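Local coordinates for protein 5-methylthioribose-1-phosphate isomerase (Saccharomyces cerevisiae, PDB 1W2W) that catalyses the interconversion of methylthioribose-1-phosphate and methylthioribulose-1-phosphate in the methionine salvage pathway, working as a homodimer related to the regulatory subunits of eIF2B, at residues Ile35-Asp39 / Ser63-Glu67; Met154-Ala159 / Gly196-Leu201. The contacts are given in a common frame with arbitrary orientation. Residues are numbered along the deposited sequence.

Interaction 1 of 2, residues Ile35-Asp39 / Ser63-Glu67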
# COMPACT_ATOMS: atom_id res chain seq x y z
N ILE A 35 17.24 26.17 9.20
CA ILE A 35 17.29 25.76 10.60
C ILE A 35 18.10 26.79 11.40
O ILE A 35 19.28 26.96 11.16
CB ILE A 35 17.96 24.38 10.72
CG1 ILE A 35 17.25 23.35 9.82
CG2 ILE A 35 18.05 23.94 12.18
CD1 ILE A 35 15.83 22.98 10.25
N HIS A 36 17.44 27.46 12.34
CA HIS A 36 18.11 28.47 13.16
C HIS A 36 18.15 28.10 14.64
O HIS A 36 19.11 28.42 15.35
CB HIS A 36 17.45 29.84 12.97
CG HIS A 36 17.54 30.36 11.56
ND1 HIS A 36 18.75 30.70 10.98
CD2 HIS A 36 16.59 30.59 10.63
CE1 HIS A 36 18.53 31.11 9.74
NE2 HIS A 36 17.24 31.06 9.50
N THR A 37 17.11 27.42 15.10
CA THR A 37 16.99 27.11 16.52
C THR A 37 16.52 25.69 16.75
O THR A 37 16.16 24.97 15.80
CB THR A 37 15.97 28.04 17.18
OG1 THR A 37 14.65 27.67 16.75
CG2 THR A 37 16.17 29.48 16.70
N ILE A 38 16.49 25.31 18.02
CA ILE A 38 16.01 23.98 18.38
C ILE A 38 14.53 23.84 18.06
O ILE A 38 14.04 22.75 17.77
CB ILE A 38 16.35 23.66 19.85
CG1 ILE A 38 17.87 23.48 19.97
CG2 ILE A 38 15.67 22.37 20.30
CD1 ILE A 38 18.40 23.42 21.40
N ASP A 39 13.80 24.96 18.07
CA ASP A 39 12.39 24.88 17.68
C ASP A 39 12.26 24.45 16.23
O ASP A 39 11.31 23.75 15.89
CB ASP A 39 11.64 26.20 17.89
CG ASP A 39 11.60 26.62 19.33
OD1 ASP A 39 10.97 25.90 20.13
OD2 ASP A 39 12.19 27.64 19.74
N SER A 63 20.65 21.68 14.84
CA SER A 63 19.77 22.74 15.33
C SER A 63 20.22 23.26 16.70
O SER A 63 19.97 24.42 17.04
CB SER A 63 18.30 22.32 15.35
OG SER A 63 18.00 21.50 16.47
N VAL A 64 20.88 22.41 17.48
CA VAL A 64 21.47 22.85 18.75
C VAL A 64 22.64 23.80 18.46
O VAL A 64 22.79 24.86 19.10
CB VAL A 64 21.97 21.64 19.58
CG1 VAL A 64 22.48 22.11 20.94
CG2 VAL A 64 20.86 20.62 19.79
N LEU A 65 23.46 23.44 17.48
CA LEU A 65 24.59 24.29 17.11
C LEU A 65 24.12 25.64 16.55
O LEU A 65 24.64 26.68 16.94
CB LEU A 65 25.55 23.59 16.15
CG LEU A 65 26.73 24.44 15.63
CD1 LEU A 65 27.64 24.87 16.78
CD2 LEU A 65 27.52 23.66 14.59
N THR A 66 23.15 25.64 15.64
CA THR A 66 22.67 26.93 15.14
C THR A 66 22.08 27.77 16.27
O THR A 66 22.23 29.00 16.27
CB THR A 66 21.65 26.79 13.98
OG1 THR A 66 20.58 25.93 14.37
CG2 THR A 66 22.25 26.10 12.78
N GLU A 67 21.42 27.12 17.23
CA GLU A 67 20.85 27.85 18.36
C GLU A 67 21.93 28.51 19.21
O GLU A 67 21.82 29.69 19.56
CB GLU A 67 19.95 26.97 19.23
CG GLU A 67 19.43 27.72 20.45
CD GLU A 67 18.10 27.20 20.95
OE1 GLU A 67 17.92 27.11 22.18
OE2 GLU A 67 17.24 26.88 20.10
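How a buried carboxylate can serve the start of a neighbouring helix is illustrated where the turn leading into helix 38-46 lies against helix 53-73. The one hydrogen bond joining the segments is nearly linear: I38 N donates to E67 OE2 over 2.7 Å. T37, the N-cap residue, adds a weak capping bond, 3.1 Å from D39 N to T37 OG1. The backbone of the turn also packs closely on the helix. H36 O lies 3.5 Å from E67 CA in a CA-H...O contact, and T37 O sits 3.4 Å from S63 CB. I35 CG2 is in van der Waals contact with S63 CB at 3.6 Å, and an apolar pair brings I38 CD1 4.1 Å from V64 CG2, while I35 also packs on V18 and V20 of strand 17-21. R98 of helix 88-103 forms salt bridges with both E67 and D39. The E67 carboxylate thus meets a first-turn amide with one oxygen and R98 and Y83 with the other, so both oxygens of this buried charge are satisfied.

Interaction 2 of 2, residues Met154-Ala159 / Gly196-Leu201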
# COMPACT_ATOMS: atom_id res chain seq x y z
N MSE A 154 29.46 0.23 5.05
CA MSE A 154 28.42 -0.79 5.22
C MSE A 154 27.83 -1.19 3.87
O MSE A 154 27.43 -2.34 3.65
CB MSE A 154 27.34 -0.34 6.22
CG MSE A 154 26.22 0.53 5.70
SE MSE A 154 25.06 0.89 7.25
CE MSE A 154 26.04 2.41 8.08
N GLY A 155 27.75 -0.22 2.96
CA GLY A 155 27.26 -0.51 1.63
C GLY A 155 28.15 -1.55 0.98
O GLY A 155 27.68 -2.55 0.46
N ASP A 156 29.46 -1.30 1.02
CA ASP A 156 30.42 -2.26 0.46
C ASP A 156 30.44 -3.59 1.21
O ASP A 156 30.54 -4.66 0.60
CB ASP A 156 31.82 -1.65 0.46
CG ASP A 156 31.98 -0.54 -0.55
OD1 ASP A 156 31.07 -0.33 -1.40
OD2 ASP A 156 33.01 0.18 -0.57
N ASN A 157 30.34 -3.55 2.54
CA ASN A 157 30.24 -4.79 3.32
C ASN A 157 29.06 -5.65 2.91
O ASN A 157 29.19 -6.86 2.72
CB ASN A 157 30.11 -4.50 4.81
CG ASN A 157 31.39 -4.00 5.44
OD1 ASN A 157 32.49 -4.12 4.87
ND2 ASN A 157 31.26 -3.42 6.63
N GLY A 158 27.90 -5.01 2.78
CA GLY A 158 26.69 -5.72 2.40
C GLY A 158 26.75 -6.24 0.97
O GLY A 158 26.34 -7.36 0.72
N ALA A 159 27.24 -5.43 0.04
CA ALA A 159 27.37 -5.88 -1.36
C ALA A 159 28.26 -7.12 -1.46
O ALA A 159 27.90 -8.12 -2.09
CB ALA A 159 27.92 -4.75 -2.24
N GLY A 196 22.47 2.27 0.32
CA GLY A 196 23.92 2.22 0.17
C GLY A 196 24.41 0.89 -0.37
O GLY A 196 25.24 0.82 -1.28
N VAL A 197 23.89 -0.19 0.20
CA VAL A 197 24.24 -1.53 -0.26
C VAL A 197 23.82 -1.70 -1.70
O VAL A 197 24.55 -2.27 -2.51
CB VAL A 197 23.55 -2.61 0.59
CG1 VAL A 197 23.79 -4.01 -0.02
CG2 VAL A 197 24.08 -2.56 2.03
N ILE A 198 22.62 -1.22 -2.03
CA ILE A 198 22.13 -1.29 -3.39
C ILE A 198 23.02 -0.48 -4.34
O ILE A 198 23.35 -0.92 -5.45
CB ILE A 198 20.65 -0.85 -3.41
CG1 ILE A 198 19.78 -1.99 -2.84
CG2 ILE A 198 20.19 -0.45 -4.82
CD1 ILE A 198 18.42 -1.49 -2.33
N ARG A 199 23.46 0.70 -3.88
CA ARG A 199 24.38 1.49 -4.68
C ARG A 199 25.70 0.79 -4.91
O ARG A 199 26.25 0.85 -6.02
CB ARG A 199 24.60 2.87 -4.06
CG ARG A 199 23.43 3.80 -4.31
CD ARG A 199 23.49 5.09 -3.50
NE ARG A 199 22.59 6.09 -4.08
CZ ARG A 199 21.91 7.00 -3.39
NH1 ARG A 199 22.03 7.04 -2.07
NH2 ARG A 199 21.13 7.86 -4.02
N SER A 200 26.23 0.13 -3.88
CA SER A 200 27.46 -0.64 -4.01
C SER A 200 27.30 -1.82 -4.96
O SER A 200 28.17 -2.09 -5.80
CB SER A 200 27.96 -1.13 -2.65
OG SER A 200 28.36 -0.02 -1.86
N LEU A 201 26.17 -2.51 -4.84
CA LEU A 201 25.84 -3.58 -5.77
C LEU A 201 25.76 -3.07 -7.21
O LEU A 201 26.20 -3.74 -8.16
CB LEU A 201 24.55 -4.28 -5.35
CG LEU A 201 24.69 -5.25 -4.16
CD1 LEU A 201 23.30 -5.70 -3.71
CD2 LEU A 201 25.54 -6.48 -4.55
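V197 lays its two methyl groups over the backbone of the facing helix, CG2 reaching 3.7 Å from M154 O and CG1 3.7 Å from A159 N. This is a glycine-mediated helix-helix crossing, in which helix 194-210 packs across the long helix 129-168 in the N-terminal half of the enzyme. The short segments cross at -64°, their axes only 7.3 Å apart, and G155 explains how they come so close: its CA is 3.7 Å from that of V197, and a beta carbon there would clash with G196 O and S200 OG. A beta carbon on G158 would likewise collide with V197 CG2. Farther along, small and branched side chains close the seam, with A159 CB 3.6 Å from S200 CB and 3.7 Å from L201 CD2; L201 also packs on L162 and I163 of the long helix. Another chain of the same enzyme borders the crossing: V197 meets one of its aromatic side chains, and R199, which takes no part in the helix-helix contact, forms a salt bridge to an acidic side chain of that other chain. The helix pair therefore also packs against a second chain of the assembly. At the more exposed edge the polar link is made by S200, whose hydroxyl is also hydrogen-bonded to Y191 OH: S200 OG donates to D156 OD1 over 2.8 Å.

Both contacts are largely buried, yet they solve different packing problems on opposite sides of the chain's centre, about 33 Å apart between centres. The long helix 129-168 is common to their surroundings: it supplies one segment of interaction 2, and elsewhere along its length its L136 packs on V64 of interaction 1. Interaction 1 joins a helix start to a helix flank, so a first-turn amide without a partner in its own helix is met by a carboxylate; interaction 2 sets two helix flanks together, whose backbones are already paired internally, and relies on missing side chains for closeness. Their settings differ too, since no other chain touches interaction 1, whereas interaction 2 borders another chain of the assembly.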